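Local coordinates for protein 2,3-bisphosphoglycerate-independent phosphoglycerate mutase (PDB 2ZKT) that probably interconverts 2-phosphoglycerate and 3-phosphoglycerate in glycolysis, as a metal-dependent, cofactor-independent phosphoglycerate mutase, at residues B[2-14]-B[395-407]. Sequence-based numbering, arbitrary orientation.
Sequences VLKRKGLLIILDG and DIVPIMMDLMNRS. With ZN (zinc ion), chain G.
R5 and R406 trade grips: each guanidinium holds a backbone carbonyl of the other segment side-on, with NE and NH2 on one oxygen. R5 bends at chi3 (-89°) to bring its edge to L403 O, in the last turn of helix 396-403. The oxygen lies in the guanidinium plane, with NH2 of R5 at 3.0 Å. R5 NH1 forms a salt bridge with E337. R406, extended from CG to NE, returns the grip on R5 O, 2.9 Å from NE. Its NH2 bond is longer and comes from above the carbonyl plane. K4 CB and CD lie over one face of R406. A leucine in place of R406 would probably leave R5 O without these two donors and the aliphatic part of K4 without the flat group it rests on. Between the two grips, R5 N bonds to M404 O at 3.1 Å. N405, at positive phi in the Schellman motif that ends the helix, sends ND2 to L3 O (3.0 Å). Further along, two methionines lie against the strand. M404 bends at chi3 and lays CE 3.3 Å from G7 N. M400 CE sits 4.0 Å from L9 CB, and both side chains also touch A342 and F296 of the neighbouring strands. The helix runs roughly antiparallel to the strand, at 149°. Strand 6-12 is central in the mixed sheet, and D13 just beyond it binds zinc with S60, D346 and H347. A C-terminal helix thus packs against the strand leading to the metal site in an alkaline phosphatase-like alpha/beta core.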
loop_
_atom_site.group_PDB
_atom_site.type_symbol
_atom_site.label_atom_id
_atom_site.label_comp_id
_atom_site.label_asym_id
_atom_site.label_seq_id
_atom_site.Cartn_x
_atom_site.Cartn_y
_atom_site.Cartn_z
ATOM N N VAL B 2 1.786 -34.839 -20.803
ATOM C CA VAL B 2 2.025 -33.658 -19.913
ATOM C C VAL B 2 1.048 -32.515 -20.214
ATOM O O VAL B 2 0.771 -32.188 -21.376
ATOM C CB VAL B 2 3.465 -33.136 -20.052
ATOM C CG1 VAL B 2 3.666 -31.916 -19.155
ATOM C CG2 VAL B 2 4.446 -34.247 -19.684
ATOM N N LEU B 3 0.545 -31.909 -19.139
ATOM C CA LEU B 3 -0.436 -30.830 -19.209
ATOM C C LEU B 3 0.157 -29.427 -19.389
ATOM O O LEU B 3 1.107 -29.038 -18.702
ATOM C CB LEU B 3 -1.287 -30.868 -17.931
ATOM C CG LEU B 3 -2.476 -29.919 -17.798
ATOM C CD1 LEU B 3 -3.524 -30.236 -18.870
ATOM C CD2 LEU B 3 -3.069 -30.081 -16.406
ATOM N N LYS B 4 -0.425 -28.670 -20.321
ATOM C CA LYS B 4 0.013 -27.301 -20.587
ATOM C C LYS B 4 -0.826 -26.343 -19.728
ATOM O O LYS B 4 -1.921 -26.695 -19.287
ATOM C CB LYS B 4 -0.171 -26.970 -22.072
ATOM C CG LYS B 4 0.664 -27.832 -23.011
ATOM C CD LYS B 4 0.362 -27.492 -24.466
ATOM C CE LYS B 4 1.241 -28.280 -25.426
ATOM N NZ LYS B 4 0.973 -27.864 -26.847
ATOM N N ARG B 5 -0.317 -25.132 -19.496
ATOM C CA ARG B 5 -1.046 -24.158 -18.680
ATOM C C ARG B 5 -1.337 -22.884 -19.460
ATOM O O ARG B 5 -0.783 -22.670 -20.540
ATOM C CB ARG B 5 -0.233 -23.830 -17.413
ATOM C CG ARG B 5 -0.166 -24.984 -16.427
ATOM C CD ARG B 5 0.677 -24.673 -15.186
ATOM N NE ARG B 5 2.079 -25.019 -15.399
ATOM C CZ ARG B 5 2.751 -25.911 -14.676
ATOM N NH1 ARG B 5 2.154 -26.553 -13.672
ATOM N NH2 ARG B 5 4.025 -26.167 -14.968
ATOM N N LYS B 6 -2.226 -22.050 -18.914
ATOM C CA LYS B 6 -2.568 -20.776 -19.550
ATOM C C LYS B 6 -1.613 -19.690 -19.046
ATOM O O LYS B 6 -0.836 -19.913 -18.109
ATOM C CB LYS B 6 -4.009 -20.364 -19.213
ATOM C CG LYS B 6 -5.086 -21.179 -19.907
ATOM C CD LYS B 6 -6.483 -20.778 -19.428
ATOM C CE LYS B 6 -7.556 -21.687 -20.025
ATOM N NZ LYS B 6 -7.647 -21.527 -21.509
ATOM N N GLY B 7 -1.676 -18.510 -19.661
ATOM C CA GLY B 7 -0.810 -17.433 -19.224
ATOM C C GLY B 7 -1.566 -16.149 -18.932
ATOM O O GLY B 7 -2.567 -15.845 -19.584
ATOM N N LEU B 8 -1.089 -15.396 -17.941
ATOM C CA LEU B 8 -1.704 -14.120 -17.594
ATOM C C LEU B 8 -0.607 -13.082 -17.315
ATOM O O LEU B 8 0.008 -13.066 -16.242
ATOM C CB LEU B 8 -2.631 -14.273 -16.374
ATOM C CG LEU B 8 -3.357 -13.006 -15.900
ATOM C CD1 LEU B 8 -4.011 -12.267 -17.065
ATOM C CD2 LEU B 8 -4.386 -13.415 -14.878
ATOM N N LEU B 9 -0.365 -12.226 -18.301
ATOM C CA LEU B 9 0.648 -11.205 -18.181
ATOM C C LEU B 9 -0.008 -9.858 -17.868
ATOM O O LEU B 9 -0.773 -9.310 -18.680
ATOM C CB LEU B 9 1.460 -11.120 -19.480
ATOM C CG LEU B 9 2.526 -10.016 -19.536
ATOM C CD1 LEU B 9 3.416 -10.105 -18.306
ATOM C CD2 LEU B 9 3.344 -10.145 -20.820
ATOM N N ILE B 10 0.313 -9.324 -16.689
ATOM C CA ILE B 10 -0.249 -8.058 -16.233
ATOM C C ILE B 10 0.770 -6.914 -16.230
ATOM O O ILE B 10 1.830 -7.002 -15.595
ATOM C CB ILE B 10 -0.859 -8.261 -14.825
ATOM C CG1 ILE B 10 -2.005 -9.286 -14.932
ATOM C CG2 ILE B 10 -1.351 -6.936 -14.236
ATOM C CD1 ILE B 10 -2.694 -9.565 -13.622
ATOM N N ILE B 11 0.452 -5.846 -16.963
ATOM C CA ILE B 11 1.328 -4.685 -17.035
ATOM C C ILE B 11 0.745 -3.445 -16.349
ATOM O O ILE B 11 -0.354 -2.963 -16.694
ATOM C CB ILE B 11 1.656 -4.302 -18.503
ATOM C CG1 ILE B 11 2.489 -5.418 -19.165
ATOM C CG2 ILE B 11 2.401 -2.969 -18.544
ATOM C CD1 ILE B 11 3.815 -5.697 -18.467
ATOM N N LEU B 12 1.491 -2.939 -15.368
ATOM C CA LEU B 12 1.102 -1.738 -14.647
ATOM C C LEU B 12 2.019 -0.648 -15.206
ATOM O O LEU B 12 3.128 -0.440 -14.720
ATOM C CB LEU B 12 1.325 -1.929 -13.144
ATOM C CG LEU B 12 0.656 -3.190 -12.575
ATOM C CD1 LEU B 12 0.728 -3.127 -11.067
ATOM C CD2 LEU B 12 -0.797 -3.287 -13.030
ATOM N N ASP B 13 1.537 0.014 -16.259
ATOM C CA ASP B 13 2.264 1.065 -16.970
ATOM C C ASP B 13 3.049 2.021 -16.061
ATOM O O ASP B 13 2.509 2.576 -15.097
ATOM C CB ASP B 13 1.267 1.846 -17.843
ATOM C CG ASP B 13 1.884 2.352 -19.134
ATOM O OD1 ASP B 13 2.636 3.353 -19.081
ATOM O OD2 ASP B 13 1.627 1.735 -20.204
ATOM N N GLY B 14 4.334 2.194 -16.377
ATOM C CA GLY B 14 5.191 3.085 -15.602
ATOM C C GLY B 14 5.369 2.708 -14.135
ATOM O O GLY B 14 5.710 3.555 -13.309
ATOM N N ASP B 395 12.599 -11.473 -22.467
ATOM C CA ASP B 395 12.807 -12.790 -21.859
ATOM C C ASP B 395 11.544 -13.312 -21.155
ATOM O O ASP B 395 11.414 -14.491 -20.848
ATOM C CB ASP B 395 13.954 -12.675 -20.851
ATOM C CG ASP B 395 15.272 -12.520 -21.604
ATOM O OD1 ASP B 395 15.481 -13.276 -22.556
ATOM O OD2 ASP B 395 16.065 -11.655 -21.238
ATOM N N ILE B 396 10.635 -12.357 -20.852
ATOM C CA ILE B 396 9.491 -12.669 -19.987
ATOM C C ILE B 396 8.519 -13.675 -20.621
ATOM O O ILE B 396 8.081 -14.642 -20.003
ATOM C CB ILE B 396 8.755 -11.355 -19.691
ATOM C CG1 ILE B 396 9.627 -10.431 -18.838
ATOM C CG2 ILE B 396 7.463 -11.641 -18.889
ATOM C CD1 ILE B 396 8.924 -9.105 -18.522
ATOM N N VAL B 397 8.133 -13.480 -21.882
ATOM C CA VAL B 397 7.202 -14.398 -22.519
ATOM C C VAL B 397 7.811 -15.801 -22.642
ATOM O O VAL B 397 7.160 -16.798 -22.298
ATOM C CB VAL B 397 6.751 -13.848 -23.908
ATOM C CG1 VAL B 397 6.043 -14.943 -24.720
ATOM C CG2 VAL B 397 5.803 -12.649 -23.693
ATOM N N PRO B 398 9.070 -15.900 -23.118
ATOM C CA PRO B 398 9.692 -17.231 -23.244
ATOM C C PRO B 398 9.690 -17.982 -21.911
ATOM O O PRO B 398 9.399 -19.185 -21.857
ATOM C CB PRO B 398 11.107 -16.909 -23.721
ATOM C CG PRO B 398 10.889 -15.699 -24.595
ATOM C CD PRO B 398 9.926 -14.861 -23.742
ATOM N N ILE B 399 10.027 -17.274 -20.828
ATOM C CA ILE B 399 10.037 -17.917 -19.514
ATOM C C ILE B 399 8.599 -18.307 -19.111
ATOM O O ILE B 399 8.383 -19.346 -18.475
ATOM C CB ILE B 399 10.668 -16.976 -18.445
ATOM C CG1 ILE B 399 12.185 -16.901 -18.665
ATOM C CG2 ILE B 399 10.348 -17.461 -17.035
ATOM C CD1 ILE B 399 12.868 -15.832 -17.801
ATOM N N MET B 400 7.620 -17.473 -19.474
ATOM C CA MET B 400 6.228 -17.788 -19.142
ATOM C C MET B 400 5.799 -18.989 -19.959
ATOM O O MET B 400 5.175 -19.914 -19.435
ATOM C CB MET B 400 5.287 -16.626 -19.470
ATOM C CG MET B 400 5.274 -15.531 -18.455
ATOM S SD MET B 400 4.194 -14.200 -18.966
ATOM C CE MET B 400 2.615 -14.765 -18.295
ATOM N N MET B 401 6.139 -18.970 -21.248
ATOM C CA MET B 401 5.769 -20.059 -22.145
ATOM C C MET B 401 6.385 -21.374 -21.696
ATOM O O MET B 401 5.760 -22.429 -21.821
ATOM C CB MET B 401 6.179 -19.732 -23.591
ATOM C CG MET B 401 5.273 -18.690 -24.274
ATOM S SD MET B 401 3.562 -19.269 -24.495
ATOM C CE MET B 401 2.676 -17.713 -24.785
ATOM N N ASP B 402 7.598 -21.307 -21.146
ATOM C CA ASP B 402 8.265 -22.520 -20.674
ATOM C C ASP B 402 7.572 -23.062 -19.417
ATOM O O ASP B 402 7.388 -24.263 -19.248
ATOM C CB ASP B 402 9.749 -22.214 -20.396
ATOM C CG ASP B 402 10.505 -23.499 -20.037
ATOM O OD1 ASP B 402 10.473 -24.439 -20.835
ATOM O OD2 ASP B 402 11.147 -23.541 -18.991
ATOM N N LEU B 403 7.201 -22.131 -18.500
ATOM C CA LEU B 403 6.482 -22.567 -17.306
ATOM C C LEU B 403 5.109 -23.146 -17.679
ATOM O O LEU B 403 4.527 -23.970 -16.979
ATOM C CB LEU B 403 6.270 -21.362 -16.385
ATOM C CG LEU B 403 7.552 -20.911 -15.661
ATOM C CD1 LEU B 403 7.422 -19.490 -15.111
ATOM C CD2 LEU B 403 7.912 -21.797 -14.460
ATOM N N MET B 404 4.578 -22.630 -18.820
ATOM C CA MET B 404 3.286 -23.105 -19.331
ATOM C C MET B 404 3.444 -24.399 -20.150
ATOM O O MET B 404 2.485 -24.936 -20.688
ATOM C CB MET B 404 2.695 -22.014 -20.245
ATOM C CG MET B 404 2.110 -20.797 -19.504
ATOM S SD MET B 404 2.133 -19.288 -20.502
ATOM C CE MET B 404 0.738 -19.627 -21.594
ATOM N N ASN B 405 4.679 -24.898 -20.239
ATOM C CA ASN B 405 4.986 -26.120 -20.988
ATOM C C ASN B 405 4.623 -25.991 -22.469
ATOM O O ASN B 405 4.202 -26.959 -23.104
ATOM C CB ASN B 405 4.254 -27.329 -20.374
ATOM C CG ASN B 405 4.759 -27.663 -18.978
ATOM O OD1 ASN B 405 5.967 -27.605 -18.711
ATOM N ND2 ASN B 405 3.845 -28.024 -18.080
ATOM N N ARG B 406 4.790 -24.787 -23.010
ATOM C CA ARG B 406 4.482 -24.526 -24.408
ATOM C C ARG B 406 5.744 -24.187 -25.194
ATOM O O ARG B 406 5.672 -23.683 -26.315
ATOM C CB ARG B 406 3.467 -23.377 -24.516
ATOM C CG ARG B 406 2.079 -23.744 -23.978
ATOM C CD ARG B 406 1.117 -22.549 -24.005
ATOM N NE ARG B 406 -0.148 -22.884 -23.347
ATOM C CZ ARG B 406 -1.126 -23.596 -23.908
ATOM N NH1 ARG B 406 -1.001 -24.039 -25.157
ATOM N NH2 ARG B 406 -2.210 -23.900 -23.198
ATOM N N SER B 407 6.903 -24.481 -24.602
ATOM C CA SER B 407 8.189 -24.215 -25.247
ATOM C C SER B 407 8.728 -25.425 -26.023
ATOM O O SER B 407 8.593 -26.581 -25.592
ATOM C CB SER B 407 9.223 -23.808 -24.200
ATOM O OG SER B 407 9.362 -24.831 -23.220
HETATM ZN ZN ZN G . 3.913 2.904 -20.905
#